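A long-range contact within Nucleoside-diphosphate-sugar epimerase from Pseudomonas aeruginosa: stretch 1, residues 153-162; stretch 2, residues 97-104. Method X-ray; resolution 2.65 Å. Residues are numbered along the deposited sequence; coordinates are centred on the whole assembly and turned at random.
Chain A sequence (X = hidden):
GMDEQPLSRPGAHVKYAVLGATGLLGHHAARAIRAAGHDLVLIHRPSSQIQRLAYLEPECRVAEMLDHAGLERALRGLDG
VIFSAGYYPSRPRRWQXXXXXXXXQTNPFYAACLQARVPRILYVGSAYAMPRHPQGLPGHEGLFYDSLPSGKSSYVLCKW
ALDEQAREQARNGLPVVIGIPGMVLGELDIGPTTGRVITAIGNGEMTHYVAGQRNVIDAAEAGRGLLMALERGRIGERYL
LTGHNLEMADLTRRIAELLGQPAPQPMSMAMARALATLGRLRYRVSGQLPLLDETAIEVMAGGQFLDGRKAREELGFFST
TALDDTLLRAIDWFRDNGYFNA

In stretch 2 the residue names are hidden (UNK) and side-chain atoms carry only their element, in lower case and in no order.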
ATOM      1  N   SER A 153       6.868  10.690  -7.834  1.00 61.79           N
ATOM      2  CA  SER A 153       6.897   9.470  -7.030  1.00 60.48           C
ATOM      3  C   SER A 153       8.281   9.199  -6.449  1.00 59.37           C
ATOM      4  O   SER A 153       9.291   9.658  -6.972  1.00 58.50           O
ATOM      5  CB  SER A 153       6.508   8.290  -7.892  1.00 59.24           C
ATOM      6  OG  SER A 153       7.476   8.114  -8.906  1.00 58.95           O
ATOM      7  N   SER A 154       8.317   8.430  -5.370  1.00 58.98           N
ATOM      8  CA  SER A 154       9.575   8.047  -4.756  1.00 58.34           C
ATOM      9  C   SER A 154      10.338   7.077  -5.646  1.00 56.24           C
ATOM     10  O   SER A 154      11.555   7.006  -5.586  1.00 56.17           O
ATOM     11  CB  SER A 154       9.340   7.450  -3.367  1.00 59.10           C
ATOM     12  OG  SER A 154       8.652   6.231  -3.460  1.00 59.06           O
ATOM     13  N   TYR A 155       9.626   6.334  -6.481  1.00 54.99           N
ATOM     14  CA  TYR A 155      10.273   5.504  -7.495  1.00 53.10           C
ATOM     15  C   TYR A 155      11.105   6.358  -8.439  1.00 52.25           C
ATOM     16  O   TYR A 155      12.302   6.107  -8.619  1.00 51.51           O
ATOM     17  CB  TYR A 155       9.236   4.705  -8.299  1.00 52.72           C
ATOM     18  CG  TYR A 155       9.851   3.657  -9.182  1.00 52.06           C
ATOM     19  CD1 TYR A 155      10.445   2.533  -8.623  1.00 54.37           C
ATOM     20  CD2 TYR A 155       9.867   3.792 -10.563  1.00 51.49           C
ATOM     21  CE1 TYR A 155      11.028   1.558  -9.417  1.00 54.52           C
ATOM     22  CE2 TYR A 155      10.451   2.831 -11.368  1.00 51.74           C
ATOM     23  CZ  TYR A 155      11.033   1.710 -10.792  1.00 53.33           C
ATOM     24  OH  TYR A 155      11.633   0.725 -11.560  1.00 53.40           O
ATOM     25  N   VAL A 156      10.458   7.357  -9.047  1.00 52.21           N
ATOM     26  CA  VAL A 156      11.134   8.300  -9.950  1.00 51.62           C
ATOM     27  C   VAL A 156      12.299   8.971  -9.233  1.00 52.66           C
ATOM     28  O   VAL A 156      13.339   9.206  -9.831  1.00 52.56           O
ATOM     29  CB  VAL A 156      10.184   9.426 -10.459  1.00 52.36           C
ATOM     30  CG1 VAL A 156      10.989  10.589 -11.049  1.00 51.61           C
ATOM     31  CG2 VAL A 156       9.179   8.892 -11.460  1.00 49.41           C
ATOM     32  N   LEU A 157      12.113   9.273  -7.945  1.00 53.76           N
ATOM     33  CA  LEU A 157      13.092  10.027  -7.176  1.00 54.44           C
ATOM     34  C   LEU A 157      14.344   9.198  -6.970  1.00 53.42           C
ATOM     35  O   LEU A 157      15.470   9.658  -7.181  1.00 52.95           O
ATOM     36  CB  LEU A 157      12.486  10.415  -5.837  1.00 55.99           C
ATOM     37  CG  LEU A 157      13.193  11.558  -5.121  1.00 58.47           C
ATOM     38  CD1 LEU A 157      13.108  12.841  -5.930  1.00 60.20           C
ATOM     39  CD2 LEU A 157      12.588  11.768  -3.740  1.00 61.47           C
ATOM     40  N   CYS A 158      14.128   7.957  -6.570  1.00 52.89           N
ATOM     41  CA  CYS A 158      15.202   7.005  -6.426  1.00 52.41           C
ATOM     42  C   CYS A 158      15.927   6.801  -7.766  1.00 50.94           C
ATOM     43  O   CYS A 158      17.153   6.847  -7.857  1.00 50.49           O
ATOM     44  CB  CYS A 158      14.640   5.693  -5.891  1.00 51.99           C
ATOM     45  SG  CYS A 158      15.800   4.355  -6.054  1.00 54.47           S
ATOM     46  N   LYS A 159      15.161   6.611  -8.824  1.00 50.45           N
ATOM     47  CA  LYS A 159      15.758   6.444 -10.147  1.00 49.64           C
ATOM     48  C   LYS A 159      16.465   7.703 -10.648  1.00 49.41           C
ATOM     49  O   LYS A 159      17.471   7.612 -11.334  1.00 50.18           O
ATOM     50  CB  LYS A 159      14.712   5.930 -11.154  1.00 49.17           C
ATOM     51  CG  LYS A 159      14.762   4.395 -11.373  1.00 49.77           C
ATOM     52  CD  LYS A 159      14.765   3.559 -10.076  1.00 53.08           C
ATOM     53  CE  LYS A 159      15.179   2.104 -10.324  1.00 53.33           C
ATOM     54  NZ  LYS A 159      16.477   2.008 -11.085  1.00 54.65           N
ATOM     55  N   TRP A 160      15.964   8.873 -10.292  1.00 49.58           N
ATOM     56  CA  TRP A 160      16.644  10.125 -10.633  1.00 49.35           C
ATOM     57  C   TRP A 160      17.955  10.248  -9.880  1.00 49.13           C
ATOM     58  O   TRP A 160      18.944  10.692 -10.435  1.00 49.05           O
ATOM     59  CB  TRP A 160      15.762  11.339 -10.313  1.00 50.49           C
ATOM     60  CG  TRP A 160      16.506  12.634 -10.303  1.00 50.08           C
ATOM     61  CD1 TRP A 160      16.759  13.432 -11.367  1.00 49.29           C
ATOM     62  CD2 TRP A 160      17.097  13.277  -9.167  1.00 50.13           C
ATOM     63  NE1 TRP A 160      17.475  14.534 -10.976  1.00 50.02           N
ATOM     64  CE2 TRP A 160      17.699  14.464  -9.628  1.00 50.96           C
ATOM     65  CE3 TRP A 160      17.177  12.965  -7.805  1.00 50.04           C
ATOM     66  CZ2 TRP A 160      18.366  15.351  -8.773  1.00 52.60           C
ATOM     67  CZ3 TRP A 160      17.851  13.838  -6.957  1.00 51.64           C
ATOM     68  CH2 TRP A 160      18.431  15.019  -7.443  1.00 52.50           C
ATOM     69  N   ALA A 161      17.951   9.879  -8.606  1.00 49.33           N
ATOM     70  CA  ALA A 161      19.154   9.994  -7.772  1.00 49.73           C
ATOM     71  C   ALA A 161      20.302   9.120  -8.291  1.00 48.44           C
ATOM     72  O   ALA A 161      21.409   9.599  -8.500  1.00 48.30           O
ATOM     73  CB  ALA A 161      18.835   9.639  -6.335  1.00 50.17           C
ATOM     74  N   LEU A 162      20.024   7.837  -8.495  1.00 47.59           N
ATOM     75  CA  LEU A 162      21.025   6.900  -9.002  1.00 46.48           C
ATOM     76  C   LEU A 162      21.600   7.379 -10.333  1.00 46.55           C
ATOM     77  O   LEU A 162      22.796   7.216 -10.610  1.00 46.00           O
ATOM     78  CB  LEU A 162      20.408   5.512  -9.147  1.00 45.14           C
ATOM     79  CG  LEU A 162      20.000   4.809  -7.830  1.00 45.14           C
ATOM     80  CD1 LEU A 162      19.021   3.620  -8.026  1.00 39.88           C
ATOM     81  CD2 LEU A 162      21.259   4.365  -7.052  1.00 44.63           C
ATOM     82  N   UNK A  97      12.889   5.547   3.312  1.00 85.35           N
ATOM     83  CA  UNK A  97      14.180   4.865   3.356  1.00 84.78           C
ATOM     84  C   UNK A  97      14.595   4.247   1.995  1.00 82.33           C
ATOM     85  O   UNK A  97      15.685   3.686   1.891  1.00 81.96           O
ATOM     86  c   UNK A  97      14.168   3.816   4.501  1.00 85.68           C
ATOM     87  o   UNK A  97      17.757   3.657   4.686  1.00 87.42           O
ATOM     88  c   UNK A  97      15.460   2.954   4.738  1.00 86.23           C
ATOM     89  c   UNK A  97      16.669   3.718   5.314  1.00 88.40           C
ATOM     90  o   UNK A  97      16.550   4.344   6.401  1.00 90.07           O
ATOM     91  N   UNK A  98      13.770   4.370   0.949  1.00 80.88           N
ATOM     92  CA  UNK A  98      14.083   3.734  -0.361  1.00 78.60           C
ATOM     93  C   UNK A  98      15.215   4.442  -1.144  1.00 76.71           C
ATOM     94  O   UNK A  98      16.086   3.773  -1.696  1.00 75.71           O
ATOM     95  o   UNK A  98      12.005   0.873   0.834  1.00 83.70           O
ATOM     96  o   UNK A  98      11.997   0.464  -1.319  1.00 79.52           O
ATOM     97  c   UNK A  98      11.915   1.264  -0.354  1.00 81.39           C
ATOM     98  c   UNK A  98      12.827   3.562  -1.255  1.00 78.21           C
ATOM     99  c   UNK A  98      11.644   2.770  -0.610  1.00 80.16           C
ATOM    100  N   UNK A  99      15.215   5.774  -1.179  1.00 76.01           N
ATOM    101  CA  UNK A  99      16.284   6.541  -1.862  1.00 74.55           C
ATOM    102  C   UNK A  99      17.644   6.429  -1.171  1.00 74.00           C
ATOM    103  O   UNK A  99      18.649   6.137  -1.821  1.00 73.06           O
ATOM    104  c   UNK A  99      15.951   8.044  -1.954  1.00 75.49           C
ATOM    105  c   UNK A  99      17.091   8.809  -2.609  1.00 74.38           C
ATOM    106  c   UNK A  99      14.650   8.248  -2.708  1.00 75.37           C
ATOM    107  N   UNK A 100      17.656   6.674   0.138  1.00 74.27           N
ATOM    108  CA  UNK A 100      18.872   6.633   0.969  1.00 74.19           C
ATOM    109  C   UNK A 100      19.665   5.326   0.884  1.00 72.63           C
ATOM    110  O   UNK A 100      20.904   5.343   0.901  1.00 72.40           O
ATOM    111  c   UNK A 100      18.505   6.902   2.422  1.00 75.77           C
ATOM    112  N   UNK A 101      18.941   4.208   0.815  1.00 71.31           N
ATOM    113  CA  UNK A 101      19.531   2.866   0.823  1.00 70.00           C
ATOM    114  C   UNK A 101      19.827   2.352  -0.574  1.00 67.98           C
ATOM    115  O   UNK A 101      20.576   1.388  -0.719  1.00 67.88           O
ATOM    116  o   UNK A 101      17.363   1.815   0.830  1.00 69.23           O
ATOM    117  c   UNK A 101      18.595   1.878   1.515  1.00 70.19           C
ATOM    118  N   UNK A 102      19.216   2.963  -1.590  1.00 66.59           N
ATOM    119  CA  UNK A 102      19.599   2.722  -2.982  1.00 64.76           C
ATOM    120  C   UNK A 102      21.002   3.292  -3.182  1.00 64.52           C
ATOM    121  O   UNK A 102      21.914   2.600  -3.667  1.00 63.45           O
ATOM    122  c   UNK A 102      18.604   3.371  -3.938  1.00 64.05           C
ATOM    123  N   UNK A 103      21.168   4.546  -2.761  1.00 65.16           N
ATOM    124  CA  UNK A 103      22.460   5.213  -2.788  1.00 65.35           C
ATOM    125  C   UNK A 103      23.473   4.521  -1.892  1.00 65.74           C
ATOM    126  O   UNK A 103      24.660   4.518  -2.196  1.00 65.90           O
ATOM    127  c   UNK A 103      21.493   7.566  -3.311  1.00 66.10           C
ATOM    128  c   UNK A 103      22.073   7.591  -4.727  1.00 63.94           C
ATOM    129  c   UNK A 103      21.426   8.968  -2.736  1.00 67.29           C
ATOM    130  c   UNK A 103      22.318   6.678  -2.377  1.00 66.53           C
ATOM    131  N   UNK A 104      23.002   3.923  -0.802  1.00 66.32           N
ATOM    132  CA  UNK A 104      23.870   3.222   0.133  1.00 67.03           C
ATOM    133  C   UNK A 104      24.512   1.960  -0.423  1.00 66.04           C
ATOM    134  O   UNK A 104      25.585   1.550   0.030  1.00 66.73           O
TER

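Position 97 carries five side-chain atoms, a chain of three carbons whose third bears two oxygens. That carboxylate after two methylenes identifies Glu97, and its side chain is out of reach of stretch 1.

Position 98 repeats the pattern: three carbons in line, the last holding two oxygens. CA-to-CB points toward stretch 1, but the end of the chain leads away. This is Glu98; Glu98 CG comes no nearer than 5.4 Å, to Ser154 OG, and its contact runs through the backbone, with Cys158 SG 4.4 Å from Glu98 O.

Position 99 has three carbons, one bonded to CA and carrying the other two. A fork at the first carbon with no further atoms means Val99, with chi1 at 178° (t). Val99 CG2 lies 3.9 Å from Cys158 N and 4.2 Å from Leu157 CD2, while Val99 CG1 lies 4.2 Å from Ala161 CB. The two methyls thus reach successive turns of the facing helix.

Position 100 shows a single carbon, out of reach of stretch 1: Ala100.

Position 101 has one carbon followed by one oxygen and nothing more, a hydroxymethyl group, hence Ser101. Ser101 has chi1 at 61° (p), and Ser101 OG donates to Glu97 O at 2.7 Å, a bond back along its own stretch and not across the contact.

Position 102 again has one carbon, now pointing toward stretch 1. In Ala102, CB sits 3.6 Å from Cys158 SG and 4.1 Å from Leu162 CD1; Ala102 O is 3.9 Å from Leu162 CD2.

Position 103 has four carbons, forked at the second, the pattern of Leu103. CA-to-CB points sideways, but with chi1 -65° (m) and chi2 179° (t) the end comes nearer: Leu103 CD2 is 4.2 Å from Ala161 CB and 4.1 Å from Leu162 CD2.

Position 104 has no side-chain atoms, hence Gly104. An ideal CB would find nothing of stretch 1 within 5.5 Å, so this contact does not require its absence.

The helices run in broadly the same direction, 27° apart, with axes approaching to 9.1 Å. The backbones come close at Cys158 and Val99, whose CA atoms are 4.7 Å apart, and are wider at Leu162 and Leu103, where the CA-CA distance is 6.6 Å; there the leucine ends help fill the gap. No hydrogen bond crosses between the stretches. The 348 Å² buried between them, counting both sides, rests on van der Waals packing of small and branched apolar groups.

Stretch 2 97-104: EEVASALG
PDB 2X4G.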